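PDB 3JPZ: lombricine kinase from Urechis caupo, which catalyses the reversible transfer of a phosphoryl group between ATP and the guanidino compound lombricine, as a member of the ATP:guanido phosphotransferase (phosphagen kinase) family. Local coordinates for residues A7-P12 with L25-Q31; V42-I48 with F72-F76; Q285-K291 with D318-D322; L347-E351 with D362-A366. The contacts are given in a common frame with arbitrary orientation. Where two conformers were deposited one is given. Numbering follows the deposited sequence.

Contact 1 (A7-P12 with L25-Q31); sequences AKANFP and LNFEMYQ
One helical turn, 7-10, lies against the start of helix 27-33, with CA atoms nearest at Ala7-Gln31 (5.2 Å) and Phe11-Phe27 (6.7 Å). Asn26 is the N-cap of the second helix: its OD1 accepts from Met29 N at 2.9 Å. At Phe11 (phi/psi -62/126) the chain leaves helical geometry, and its t rotamer (chi1 -175°) carries the ring into a hollow walled by Leu25 O, Phe27 and Tyr30. Phe27 CA sits over one face of that ring, 4.0 Å from its centroid, a CH-pi contact. Phe27, also t, turns its edge to the Phe11 face (centroids 5.7 Å apart, planes at 86°, T-shaped), while Phe11 points its own edge at the face of Tyr30 in an offset edge-to-face pair (5.4 Å, 67°). Pro12 CD covers a Tyr30 face, 4.1 Å from the centroid. Ala7 CB sits at a notch of Phe27 CE1 and Tyr30 CD2, 3.9 Å from each, and Gln31 CA (3.8 Å). Tyr30 OH hydrogen-bonds Asp45. Arg139 of the second subunit bonds Ala9 O and Phe11 O. The result is an aromatic cluster, joining the N-terminal arm to the small helical domain of a phosphagen kinase at its subunit interface.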
loop_
_atom_site.group_PDB
_atom_site.type_symbol
_atom_site.label_atom_id
_atom_site.label_comp_id
_atom_site.label_asym_id
_atom_site.label_seq_id
_atom_site.Cartn_x
_atom_site.Cartn_y
_atom_site.Cartn_z
ATOM N N ALA A 7 3.080 0.084 -24.388
ATOM C CA ALA A 7 4.137 -0.640 -23.697
ATOM C C ALA A 7 5.383 0.225 -23.491
ATOM O O ALA A 7 6.020 0.158 -22.444
ATOM C CB ALA A 7 4.486 -1.916 -24.463
ATOM N N LYS A 8 5.726 1.040 -24.483
ATOM C CA LYS A 8 6.914 1.891 -24.400
ATOM C C LYS A 8 6.789 2.895 -23.260
ATOM O O LYS A 8 7.712 3.074 -22.460
ATOM C CB LYS A 8 7.118 2.644 -25.717
ATOM C CG LYS A 8 8.425 3.426 -25.805
ATOM C CD LYS A 8 8.488 4.252 -27.087
ATOM C CE LYS A 8 9.723 5.143 -27.136
ATOM N NZ LYS A 8 9.856 5.847 -28.449
ATOM N N ALA A 9 5.638 3.550 -23.198
ATOM C CA ALA A 9 5.381 4.562 -22.187
ATOM C C ALA A 9 5.383 3.946 -20.785
ATOM O O ALA A 9 5.635 4.632 -19.788
ATOM C CB ALA A 9 4.040 5.238 -22.462
ATOM N N ASN A 10 5.113 2.648 -20.715
ATOM C CA ASN A 10 4.792 2.004 -19.452
ATOM C C ASN A 10 5.858 1.074 -18.902
ATOM O O ASN A 10 5.738 0.589 -17.782
ATOM C CB ASN A 10 3.488 1.232 -19.600
ATOM C CG ASN A 10 2.277 2.135 -19.480
ATOM O OD1 ASN A 10 2.002 2.681 -18.415
ATOM N ND2 ASN A 10 1.540 2.285 -20.570
ATOM N N PHE A 11 6.899 0.827 -19.681
ATOM C CA PHE A 11 7.894 -0.150 -19.294
ATOM C C PHE A 11 8.572 0.285 -18.008
ATOM O O PHE A 11 9.065 1.400 -17.915
ATOM C CB PHE A 11 8.923 -0.322 -20.411
ATOM C CG PHE A 11 9.923 -1.410 -20.155
ATOM C CD1 PHE A 11 9.523 -2.732 -20.053
ATOM C CD2 PHE A 11 11.273 -1.110 -20.036
ATOM C CE1 PHE A 11 10.455 -3.736 -19.826
ATOM C CE2 PHE A 11 12.202 -2.107 -19.815
ATOM C CZ PHE A 11 11.795 -3.417 -19.707
ATOM N N PRO A 12 8.575 -0.588 -16.997
ATOM C CA PRO A 12 9.257 -0.246 -15.750
ATOM C C PRO A 12 10.726 0.050 -15.980
ATOM O O PRO A 12 11.309 -0.468 -16.921
ATOM C CB PRO A 12 9.110 -1.515 -14.908
ATOM C CG PRO A 12 7.875 -2.173 -15.435
ATOM C CD PRO A 12 7.836 -1.857 -16.899
ATOM N N LEU A 25 11.954 -9.798 -17.608
ATOM C CA LEU A 25 10.936 -9.002 -18.284
ATOM C C LEU A 25 11.595 -7.891 -19.085
ATOM O O LEU A 25 11.625 -6.742 -18.657
ATOM C CB LEU A 25 9.953 -8.396 -17.276
ATOM C CG LEU A 25 8.800 -7.608 -17.903
ATOM C CD1 LEU A 25 7.952 -8.498 -18.804
ATOM C CD2 LEU A 25 7.945 -6.963 -16.836
ATOM N N ASN A 26 12.146 -8.248 -20.238
ATOM C CA ASN A 26 12.710 -7.266 -21.148
ATOM C C ASN A 26 11.572 -6.617 -21.915
ATOM O O ASN A 26 10.450 -7.119 -21.894
ATOM C CB ASN A 26 13.707 -7.926 -22.098
ATOM C CG ASN A 26 13.098 -9.065 -22.888
ATOM O OD1 ASN A 26 11.931 -9.020 -23.269
ATOM N ND2 ASN A 26 13.893 -10.092 -23.144
ATOM N N PHE A 27 11.853 -5.504 -22.587
ATOM C CA PHE A 27 10.793 -4.710 -23.196
ATOM C C PHE A 27 9.915 -5.506 -24.149
ATOM O O PHE A 27 8.738 -5.196 -24.342
ATOM C CB PHE A 27 11.358 -3.530 -23.974
ATOM C CG PHE A 27 10.305 -2.781 -24.730
ATOM C CD1 PHE A 27 9.367 -2.018 -24.050
ATOM C CD2 PHE A 27 10.212 -2.883 -26.108
ATOM C CE1 PHE A 27 8.380 -1.354 -24.727
ATOM C CE2 PHE A 27 9.225 -2.214 -26.795
ATOM C CZ PHE A 27 8.308 -1.449 -26.107
ATOM N N GLU A 28 10.510 -6.517 -24.758
ATOM C CA GLU A 28 9.862 -7.282 -25.811
ATOM C C GLU A 28 8.781 -8.177 -25.221
ATOM O O GLU A 28 7.649 -8.208 -25.703
ATOM C CB GLU A 28 10.907 -8.108 -26.553
ATOM C CG GLU A 28 11.881 -7.270 -27.388
ATOM C CD GLU A 28 12.867 -6.467 -26.547
ATOM O OE1 GLU A 28 13.264 -6.933 -25.454
ATOM O OE2 GLU A 28 13.256 -5.364 -26.987
ATOM N N MET A 29 9.140 -8.908 -24.174
ATOM C CA MET A 29 8.168 -9.671 -23.412
ATOM C C MET A 29 7.087 -8.729 -22.895
ATOM O O MET A 29 5.895 -9.000 -23.033
ATOM C CB MET A 29 8.853 -10.371 -22.242
ATOM C CG MET A 29 7.902 -11.098 -21.312
ATOM S SD MET A 29 8.767 -11.923 -19.974
ATOM C CE MET A 29 9.942 -12.914 -20.887
ATOM N N TYR A 30 7.513 -7.617 -22.307
ATOM C CA TYR A 30 6.581 -6.631 -21.777
ATOM C C TYR A 30 5.580 -6.221 -22.842
ATOM O O TYR A 30 4.386 -6.125 -22.576
ATOM C CB TYR A 30 7.323 -5.397 -21.270
ATOM C CG TYR A 30 6.425 -4.419 -20.556
ATOM C CD1 TYR A 30 5.886 -4.727 -19.312
ATOM C CD2 TYR A 30 6.115 -3.185 -21.118
ATOM C CE1 TYR A 30 5.067 -3.838 -18.652
ATOM C CE2 TYR A 30 5.285 -2.287 -20.459
ATOM C CZ TYR A 30 4.768 -2.618 -19.232
ATOM O OH TYR A 30 3.942 -1.741 -18.571
ATOM N N GLN A 31 6.074 -5.997 -24.053
ATOM C CA GLN A 31 5.245 -5.534 -25.154
ATOM C C GLN A 31 4.236 -6.611 -25.542
ATOM O O GLN A 31 3.072 -6.321 -25.808
ATOM C CB GLN A 31 6.134 -5.175 -26.347
ATOM C CG GLN A 31 5.471 -4.321 -27.414
ATOM C CD GLN A 31 6.455 -3.881 -28.484
ATOM O OE1 GLN A 31 7.308 -4.658 -28.913
ATOM N NE2 GLN A 31 6.344 -2.632 -28.917
#

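Contact 2 (V42-I48 with F72-F76); sequences VTVDKVI and FKELF
Two helix starts face each other, residues 44-48 opening helix 44-53 and 73-76 opening helix 73-83; the closest CA pair is Val44-Phe72 at 6.8 Å. Thr43 (phi/psi -121/165, chi1 p) caps the first helix, its OG1 accepting from Lys46 N at 3.1 Å. Phe72 (-110/37), the break between helices 68-71 and 73-83, occupies the N-cap position of the second without a side-chain cap; its O takes the first-turn bonds from Leu75 N (3.0 Å) and Phe76 N (3.1 Å).

No hydrogen bond crosses between the segments; 292 Å², both sides summed, is buried, and the side-chain contacts are apolar. Aromatic-on-aliphatic packing centres on Phe72, whose m rotamer (chi1 -48°) drives the ring at the first turn of its partner: CZ comes within 3.1 Å of Val44 N and 3.3 Å of Thr43 C, Val44 CA lies over one ring face, and Val42 O meets the edge, 3.5 Å from CZ. Val47 points toward the partner, with CG1 4.2 Å from Phe72 CD2 and CB 4.0 Å from Phe76 CZ. Aliphatic packing is made by Leu75 (chi1 t), with CD2 3.3 Å from Ile48 CG2, 4.2 Å from Val44 CG2 and 4.5 Å from Val47 CG2.

This is core packing of the N-terminal helical domain, away from the nucleotide site. Arg135 of the second subunit forms a salt bridge with Asp45. Helix 27-33 flanks the contact through Tyr30 on Ile48 and Met29 on Leu75, and helix 68-71 lays Ser68 against Val42, Val47 and Phe76.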
loop_
_atom_site.group_PDB
_atom_site.type_symbol
_atom_site.label_atom_id
_atom_site.label_comp_id
_atom_site.label_asym_id
_atom_site.label_seq_id
_atom_site.Cartn_x
_atom_site.Cartn_y
_atom_site.Cartn_z
ATOM N N VAL A 42 -6.980 -9.195 -14.723
ATOM C CA VAL A 42 -5.586 -9.108 -14.315
ATOM C C VAL A 42 -4.736 -8.766 -15.531
ATOM O O VAL A 42 -4.904 -9.343 -16.600
ATOM C CB VAL A 42 -5.086 -10.423 -13.704
ATOM C CG1 VAL A 42 -3.592 -10.327 -13.399
ATOM C CG2 VAL A 42 -5.871 -10.747 -12.452
ATOM N N THR A 43 -3.811 -7.833 -15.351
ATOM C CA THR A 43 -2.941 -7.388 -16.426
ATOM C C THR A 43 -1.483 -7.622 -16.062
ATOM O O THR A 43 -1.161 -7.839 -14.900
ATOM C CB THR A 43 -3.080 -5.881 -16.638
ATOM O OG1 THR A 43 -2.554 -5.209 -15.490
ATOM C CG2 THR A 43 -4.535 -5.492 -16.824
ATOM N N VAL A 44 -0.601 -7.552 -17.053
ATOM C CA VAL A 44 0.822 -7.723 -16.800
ATOM C C VAL A 44 1.271 -6.731 -15.734
ATOM O O VAL A 44 2.018 -7.083 -14.827
ATOM C CB VAL A 44 1.671 -7.547 -18.083
ATOM C CG1 VAL A 44 1.704 -6.086 -18.532
ATOM C CG2 VAL A 44 3.084 -8.069 -17.856
ATOM N N ASP A 45 0.784 -5.498 -15.833
ATOM C CA ASP A 45 1.155 -4.462 -14.888
ATOM C C ASP A 45 0.822 -4.861 -13.468
ATOM O O ASP A 45 1.624 -4.651 -12.572
ATOM C CB ASP A 45 0.479 -3.139 -15.236
ATOM C CG ASP A 45 1.329 -2.288 -16.137
ATOM O OD1 ASP A 45 2.402 -2.778 -16.553
ATOM O OD2 ASP A 45 0.937 -1.138 -16.420
ATOM N N LYS A 46 -0.363 -5.430 -13.271
ATOM C CA LYS A 46 -0.767 -5.945 -11.964
ATOM C C LYS A 46 0.193 -7.012 -11.425
ATOM O O LYS A 46 0.603 -6.961 -10.269
ATOM C CB LYS A 46 -2.170 -6.553 -12.044
ATOM C CG LYS A 46 -2.629 -7.162 -10.732
ATOM C CD LYS A 46 -2.859 -6.089 -9.694
ATOM C CE LYS A 46 -3.021 -6.671 -8.320
ATOM N NZ LYS A 46 -3.343 -5.605 -7.323
ATOM N N VAL A 47 0.534 -8.001 -12.244
ATOM C CA VAL A 47 1.313 -9.117 -11.724
ATOM C C VAL A 47 2.767 -8.728 -11.489
ATOM O O VAL A 47 3.465 -9.376 -10.715
ATOM C CB VAL A 47 1.240 -10.356 -12.628
ATOM C CG1 VAL A 47 -0.217 -10.741 -12.857
ATOM C CG2 VAL A 47 1.970 -10.116 -13.953
ATOM N N ILE A 48 3.222 -7.657 -12.131
ATOM C CA ILE A 48 4.619 -7.245 -11.960
ATOM C C ILE A 48 4.784 -6.033 -11.057
ATOM O O ILE A 48 5.907 -5.615 -10.778
ATOM C CB ILE A 48 5.299 -6.941 -13.307
ATOM C CG1 ILE A 48 4.704 -5.681 -13.935
ATOM C CG2 ILE A 48 5.178 -8.133 -14.242
ATOM C CD1 ILE A 48 5.551 -5.091 -15.014
ATOM N N PHE A 72 -0.084 -14.723 -18.762
ATOM C CA PHE A 72 1.282 -14.219 -18.671
ATOM C C PHE A 72 2.228 -15.379 -18.436
ATOM O O PHE A 72 3.210 -15.270 -17.706
ATOM C CB PHE A 72 1.360 -13.185 -17.559
ATOM C CG PHE A 72 0.263 -12.173 -17.635
ATOM C CD1 PHE A 72 0.239 -11.249 -18.664
ATOM C CD2 PHE A 72 -0.776 -12.181 -16.722
ATOM C CE1 PHE A 72 -0.781 -10.331 -18.758
ATOM C CE2 PHE A 72 -1.798 -11.260 -16.810
ATOM C CZ PHE A 72 -1.801 -10.338 -17.827
ATOM N N LYS A 73 1.910 -16.496 -19.085
ATOM C CA LYS A 73 2.657 -17.737 -18.943
ATOM C C LYS A 73 4.158 -17.557 -19.106
ATOM O O LYS A 73 4.938 -18.109 -18.335
ATOM C CB LYS A 73 2.159 -18.767 -19.954
ATOM C CG LYS A 73 2.777 -20.143 -19.789
ATOM C CD LYS A 73 2.040 -21.178 -20.615
ATOM C CE LYS A 73 2.103 -22.549 -19.964
ATOM N NZ LYS A 73 3.470 -22.866 -19.476
ATOM N N GLU A 74 4.570 -16.792 -20.106
ATOM C CA GLU A 74 5.987 -16.708 -20.431
ATOM C C GLU A 74 6.758 -15.941 -19.364
ATOM O O GLU A 74 7.968 -16.121 -19.215
ATOM C CB GLU A 74 6.189 -16.063 -21.798
ATOM C CG GLU A 74 6.311 -14.554 -21.781
ATOM C CD GLU A 74 6.708 -14.012 -23.135
ATOM O OE1 GLU A 74 7.777 -14.410 -23.645
ATOM O OE2 GLU A 74 5.941 -13.204 -23.693
ATOM N N LEU A 75 6.054 -15.095 -18.619
ATOM C CA LEU A 75 6.677 -14.345 -17.540
ATOM C C LEU A 75 6.740 -15.181 -16.271
ATOM O O LEU A 75 7.771 -15.234 -15.591
ATOM C CB LEU A 75 5.923 -13.035 -17.282
ATOM C CG LEU A 75 6.481 -12.161 -16.159
ATOM C CD1 LEU A 75 7.998 -11.995 -16.266
ATOM C CD2 LEU A 75 5.787 -10.810 -16.161
ATOM N N PHE A 76 5.633 -15.832 -15.938
ATOM C CA PHE A 76 5.625 -16.708 -14.786
ATOM C C PHE A 76 6.590 -17.853 -14.997
ATOM O O PHE A 76 7.304 -18.232 -14.085
ATOM C CB PHE A 76 4.220 -17.228 -14.502
ATOM C CG PHE A 76 3.352 -16.224 -13.824
ATOM C CD1 PHE A 76 3.220 -16.222 -12.445
ATOM C CD2 PHE A 76 2.706 -15.250 -14.554
ATOM C CE1 PHE A 76 2.437 -15.296 -11.825
ATOM C CE2 PHE A 76 1.927 -14.311 -13.929
ATOM C CZ PHE A 76 1.791 -14.330 -12.570
#

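Contact 3 (Q285-K291 with D318-D322); sequences QLHQLSK and DDVYD
Strand 279-285 ends at Gln285, an antiparallel non-hydrogen-bonded pair with Val320 (CA-CA 4.0 Å); their side chains share one sheet face, Gln285 CB 4.0 Å from Val320 CG2. Asp318 and Asp319 precede the strand with positive phi (64/32 and 61/28). This curl sends Asp319 O to Leu286 N, which donates at 2.8 Å and 165°. Asp319, chi1 m, then presents OD2 to His287 ND1 (2.8 Å, 161°); His287, also m, meets it with its ring edge. This His-carboxylate hydrogen bond joins residues flanking strands 279-285 and 320-325, adjacent inner strands of the phosphagen kinase catalytic domain's large antiparallel sheet; Val320 touches Thr309, seen to bind ADP in this protein. Lys291 (chi1 m, chi2 and chi3 t, chi4 m) brings NZ to 3.6 Å from Asp319 OD2, a long salt bridge. Ser290, chi1 p, turns OG back to Leu286 O at 2.6 Å, and its CB lies 3.2 Å from Tyr321 OH. Tyr321 (m) has CD1 4.3 Å from Leu286 CD1 and meets Phe295 edge-to-face.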
loop_
_atom_site.group_PDB
_atom_site.type_symbol
_atom_site.label_atom_id
_atom_site.label_comp_id
_atom_site.label_asym_id
_atom_site.label_seq_id
_atom_site.Cartn_x
_atom_site.Cartn_y
_atom_site.Cartn_z
ATOM N N GLN A 285 16.084 -29.099 19.033
ATOM C CA GLN A 285 17.174 -28.619 19.862
ATOM C C GLN A 285 18.507 -29.220 19.424
ATOM O O GLN A 285 18.651 -30.438 19.328
ATOM C CB GLN A 285 16.891 -28.970 21.318
ATOM C CG GLN A 285 17.761 -28.236 22.322
ATOM C CD GLN A 285 17.252 -28.393 23.733
ATOM O OE1 GLN A 285 17.195 -27.429 24.495
ATOM N NE2 GLN A 285 16.859 -29.610 24.085
ATOM N N LEU A 286 19.483 -28.349 19.181
ATOM C CA LEU A 286 20.782 -28.749 18.676
ATOM C C LEU A 286 21.885 -28.005 19.415
ATOM O O LEU A 286 22.554 -27.149 18.849
ATOM C CB LEU A 286 20.873 -28.425 17.187
ATOM C CG LEU A 286 19.806 -29.064 16.298
ATOM C CD1 LEU A 286 19.864 -28.481 14.896
ATOM C CD2 LEU A 286 19.981 -30.573 16.271
ATOM N N HIS A 287 22.075 -28.335 20.681
ATOM C CA HIS A 287 23.063 -27.637 21.492
ATOM C C HIS A 287 24.437 -27.664 20.836
ATOM O O HIS A 287 25.044 -26.629 20.600
ATOM C CB HIS A 287 23.136 -28.253 22.892
ATOM C CG HIS A 287 21.888 -28.063 23.699
ATOM N ND1 HIS A 287 21.386 -26.818 24.012
ATOM C CD2 HIS A 287 21.049 -28.960 24.270
ATOM C CE1 HIS A 287 20.287 -26.957 24.733
ATOM N NE2 HIS A 287 20.064 -28.246 24.907
ATOM N N GLN A 288 24.907 -28.857 20.514
ATOM C CA GLN A 288 26.281 -29.049 20.074
ATOM C C GLN A 288 26.449 -28.736 18.603
ATOM O O GLN A 288 27.437 -28.131 18.195
ATOM C CB GLN A 288 26.710 -30.491 20.345
ATOM C CG GLN A 288 26.747 -30.831 21.815
ATOM C CD GLN A 288 27.459 -29.763 22.610
ATOM O OE1 GLN A 288 28.631 -29.476 22.370
ATOM N NE2 GLN A 288 26.748 -29.149 23.554
ATOM N N LEU A 289 25.470 -29.135 17.807
ATOM C CA LEU A 289 25.624 -29.118 16.355
ATOM C C LEU A 289 25.620 -27.688 15.828
ATOM O O LEU A 289 26.274 -27.376 14.834
ATOM C CB LEU A 289 24.517 -29.938 15.694
ATOM C CG LEU A 289 24.683 -30.141 14.191
ATOM C CD1 LEU A 289 26.013 -30.828 13.899
ATOM C CD2 LEU A 289 23.524 -30.935 13.621
ATOM N N SER A 290 24.883 -26.822 16.511
ATOM C CA SER A 290 24.789 -25.425 16.126
ATOM C C SER A 290 26.090 -24.678 16.410
ATOM O O SER A 290 26.307 -23.579 15.903
ATOM C CB SER A 290 23.654 -24.750 16.879
ATOM O OG SER A 290 23.819 -24.898 18.275
ATOM N N LYS A 291 26.943 -25.268 17.238
ATOM C CA LYS A 291 28.261 -24.703 17.492
ATOM C C LYS A 291 29.282 -25.309 16.539
ATOM O O LYS A 291 30.438 -24.885 16.501
ATOM C CB LYS A 291 28.693 -24.960 18.934
ATOM C CG LYS A 291 27.647 -24.618 19.977
ATOM C CD LYS A 291 28.168 -24.884 21.391
ATOM C CE LYS A 291 27.034 -25.070 22.401
ATOM N NZ LYS A 291 25.920 -24.089 22.232
ATOM N N ASP A 318 17.409 -21.530 23.438
ATOM C CA ASP A 318 17.834 -22.808 23.991
ATOM C C ASP A 318 18.297 -23.735 22.873
ATOM O O ASP A 318 18.141 -24.950 22.953
ATOM C CB ASP A 318 16.680 -23.458 24.754
ATOM C CG ASP A 318 17.151 -24.312 25.918
ATOM O OD1 ASP A 318 18.380 -24.451 26.104
ATOM O OD2 ASP A 318 16.289 -24.841 26.652
ATOM N N ASP A 319 18.859 -23.138 21.830
ATOM C CA ASP A 319 19.399 -23.863 20.699
ATOM C C ASP A 319 18.333 -24.684 19.996
ATOM O O ASP A 319 18.638 -25.715 19.397
ATOM C CB ASP A 319 20.552 -24.754 21.156
ATOM C CG ASP A 319 21.646 -23.964 21.822
ATOM O OD1 ASP A 319 21.769 -22.764 21.499
ATOM O OD2 ASP A 319 22.367 -24.530 22.668
ATOM N N VAL A 320 17.091 -24.224 20.071
ATOM C CA VAL A 320 16.003 -24.832 19.316
ATOM C C VAL A 320 15.810 -24.067 18.005
ATOM O O VAL A 320 15.506 -22.874 18.002
ATOM C CB VAL A 320 14.688 -24.813 20.090
ATOM C CG1 VAL A 320 13.573 -25.424 19.244
ATOM C CG2 VAL A 320 14.840 -25.563 21.426
ATOM N N TYR A 321 16.014 -24.756 16.897
ATOM C CA TYR A 321 15.865 -24.151 15.589
ATOM C C TYR A 321 14.617 -24.651 14.889
ATOM O O TYR A 321 14.247 -25.814 14.998
ATOM C CB TYR A 321 17.073 -24.459 14.731
ATOM C CG TYR A 321 18.334 -23.863 15.263
ATOM C CD1 TYR A 321 19.050 -24.492 16.269
ATOM C CD2 TYR A 321 18.807 -22.666 14.772
ATOM C CE1 TYR A 321 20.205 -23.945 16.759
ATOM C CE2 TYR A 321 19.957 -22.109 15.260
ATOM C CZ TYR A 321 20.655 -22.755 16.246
ATOM O OH TYR A 321 21.807 -22.194 16.727
ATOM N N ASP A 322 13.972 -23.749 14.171
ATOM C CA ASP A 322 12.932 -24.137 13.258
ATOM C C ASP A 322 13.597 -24.610 11.975
ATOM O O ASP A 322 14.295 -23.855 11.299
ATOM C CB ASP A 322 12.009 -22.968 12.966
ATOM C CG ASP A 322 10.918 -23.335 11.998
ATOM O OD1 ASP A 322 11.241 -23.703 10.844
ATOM O OD2 ASP A 322 9.742 -23.278 12.396
#

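Contact 4 (L347-E351 with D362-A366); sequences LIDME and DLIPA
Here the C-terminal tail of the phosphagen kinase catalytic domain turns back on helix 333-355 in plain apolar packing: 188 Å² is buried and no hydrogen bond crosses. Residues 347-351 are regular helix (Glu351 N to Leu347 O, 2.9 Å), and residues 362-366 are an irregular strip whose Leu363 (phi/psi -100/-28) precedes Ile364 (-55/130) and Pro365 (-56/122), both with polyproline-II-like angles. Leu347 heads the helical segment, facing Leu289 and Ile298. Asp349 then directs its CA-to-CB bond toward the tail; its O lies 3.8 Å from Leu363 CD1, while its carboxylate pairs with Lys345. Met350 marks the closest backbone approach, 6.6 Å between its CA and that of Leu363. Its chi1 m, chi2 t, chi3 t rotamer stretches the thioether out to the tail, CG packing 3.9 Å from Leu363 CB and CE lying 3.2 Å from Leu363 O, 3.4 Å from Ile364 CA and 3.5 Å from Pro365 CD. The CA-to-CB bond of Glu351 leads away from the tail, and its OE2 accepts from Gln288 N, its OE1 from Leu289 N.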
loop_
_atom_site.group_PDB
_atom_site.type_symbol
_atom_site.label_atom_id
_atom_site.label_comp_id
_atom_site.label_asym_id
_atom_site.label_seq_id
_atom_site.Cartn_x
_atom_site.Cartn_y
_atom_site.Cartn_z
ATOM N N LEU A 347 20.405 -34.606 11.621
ATOM C CA LEU A 347 20.784 -33.548 12.536
ATOM C C LEU A 347 20.910 -34.115 13.942
ATOM O O LEU A 347 21.887 -33.858 14.643
ATOM C CB LEU A 347 19.754 -32.422 12.501
ATOM C CG LEU A 347 19.709 -31.646 11.185
ATOM C CD1 LEU A 347 18.443 -30.804 11.064
ATOM C CD2 LEU A 347 20.948 -30.787 11.028
ATOM N N ILE A 348 19.917 -34.902 14.339
ATOM C CA ILE A 348 19.914 -35.541 15.651
ATOM C C ILE A 348 21.058 -36.547 15.802
ATOM O O ILE A 348 21.701 -36.587 16.840
ATOM C CB ILE A 348 18.570 -36.252 15.918
ATOM C CG1 ILE A 348 17.451 -35.222 16.089
ATOM C CG2 ILE A 348 18.664 -37.124 17.161
ATOM C CD1 ILE A 348 16.061 -35.806 15.950
ATOM N N ASP A 349 21.307 -37.351 14.767
ATOM C CA ASP A 349 22.427 -38.291 14.776
ATOM C C ASP A 349 23.735 -37.550 15.069
ATOM O O ASP A 349 24.577 -38.013 15.830
ATOM C CB ASP A 349 22.554 -39.019 13.432
ATOM C CG ASP A 349 21.425 -39.997 13.178
ATOM O OD1 ASP A 349 20.658 -40.288 14.115
ATOM O OD2 ASP A 349 21.312 -40.481 12.033
ATOM N N MET A 350 23.895 -36.384 14.464
ATOM C CA MET A 350 25.123 -35.615 14.643
ATOM C C MET A 350 25.144 -35.006 16.029
ATOM O O MET A 350 26.192 -34.933 16.671
ATOM C CB MET A 350 25.220 -34.508 13.603
ATOM C CG MET A 350 25.305 -34.996 12.181
ATOM S SD MET A 350 25.179 -33.612 11.038
ATOM C CE MET A 350 25.564 -34.412 9.493
ATOM N N GLU A 351 23.979 -34.558 16.491
ATOM C CA GLU A 351 23.883 -33.965 17.813
ATOM C C GLU A 351 24.339 -34.989 18.847
ATOM O O GLU A 351 25.172 -34.689 19.695
ATOM C CB GLU A 351 22.451 -33.508 18.104
ATOM C CG GLU A 351 22.279 -32.798 19.430
ATOM C CD GLU A 351 23.172 -31.577 19.577
ATOM O OE1 GLU A 351 23.352 -30.813 18.602
ATOM O OE2 GLU A 351 23.684 -31.372 20.690
ATOM N N ASP A 362 32.064 -38.257 9.585
ATOM C CA ASP A 362 31.538 -39.340 8.759
ATOM C C ASP A 362 30.015 -39.276 8.621
ATOM O O ASP A 362 29.425 -40.038 7.858
ATOM C CB ASP A 362 31.967 -40.705 9.311
ATOM C CG ASP A 362 31.265 -41.064 10.608
ATOM O OD1 ASP A 362 30.966 -40.151 11.409
ATOM O OD2 ASP A 362 31.017 -42.270 10.826
ATOM N N LEU A 363 29.385 -38.368 9.358
ATOM C CA LEU A 363 27.939 -38.176 9.265
ATOM C C LEU A 363 27.575 -36.982 8.391
ATOM O O LEU A 363 26.500 -36.949 7.783
ATOM C CB LEU A 363 27.343 -37.980 10.659
ATOM C CG LEU A 363 27.673 -39.072 11.673
ATOM C CD1 LEU A 363 26.981 -38.787 12.998
ATOM C CD2 LEU A 363 27.279 -40.445 11.133
ATOM N N ILE A 364 28.468 -35.998 8.336
ATOM C CA ILE A 364 28.244 -34.818 7.513
ATOM C C ILE A 364 27.967 -35.248 6.081
ATOM O O ILE A 364 28.714 -36.049 5.521
ATOM C CB ILE A 364 29.469 -33.886 7.521
ATOM C CG1 ILE A 364 29.650 -33.261 8.903
ATOM C CG2 ILE A 364 29.316 -32.787 6.478
ATOM C CD1 ILE A 364 31.099 -33.013 9.264
ATOM N N PRO A 365 26.883 -34.727 5.485
ATOM C CA PRO A 365 26.642 -35.020 4.070
ATOM C C PRO A 365 27.867 -34.616 3.249
ATOM O O PRO A 365 28.292 -33.451 3.299
ATOM C CB PRO A 365 25.436 -34.143 3.722
ATOM C CG PRO A 365 24.776 -33.849 5.031
ATOM C CD PRO A 365 25.871 -33.814 6.046
ATOM N N ALA A 366 28.438 -35.574 2.525
ATOM C CA ALA A 366 29.694 -35.356 1.821
ATOM C C ALA A 366 29.553 -34.262 0.772
ATOM O O ALA A 366 28.478 -34.055 0.208
ATOM C CB ALA A 366 30.174 -36.658 1.182
ATOM O OXT ALA A 366 30.516 -33.553 0.471
#

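How the contacts relate
The four contacts form two pairs at opposite ends of the chain. Contacts 1 and 2 have centres 12 Å apart and touch directly: the hydrogen bond between Tyr30 OH and Asp45 OD1 (2.7 Å) joins helix 27-33 to helix 44-53, and Leu25 CD2 lies 3.5 Å from Ile48 CD1; both contacts also meet the second subunit. Contacts 3 and 4, centres 14 Å apart, are joined through Glu351, whose carboxylate ties helix 333-355 to the loop after strand 279-285. Between the pairs the gap is wide, contacts 2 and 3 being about 26 Å apart at nearest atoms. Contact 3 alone borders the nucleotide site, known from ADP seen bound to this protein but empty in this chain, with the Val320 side chain about 3 Å from that of Thr309.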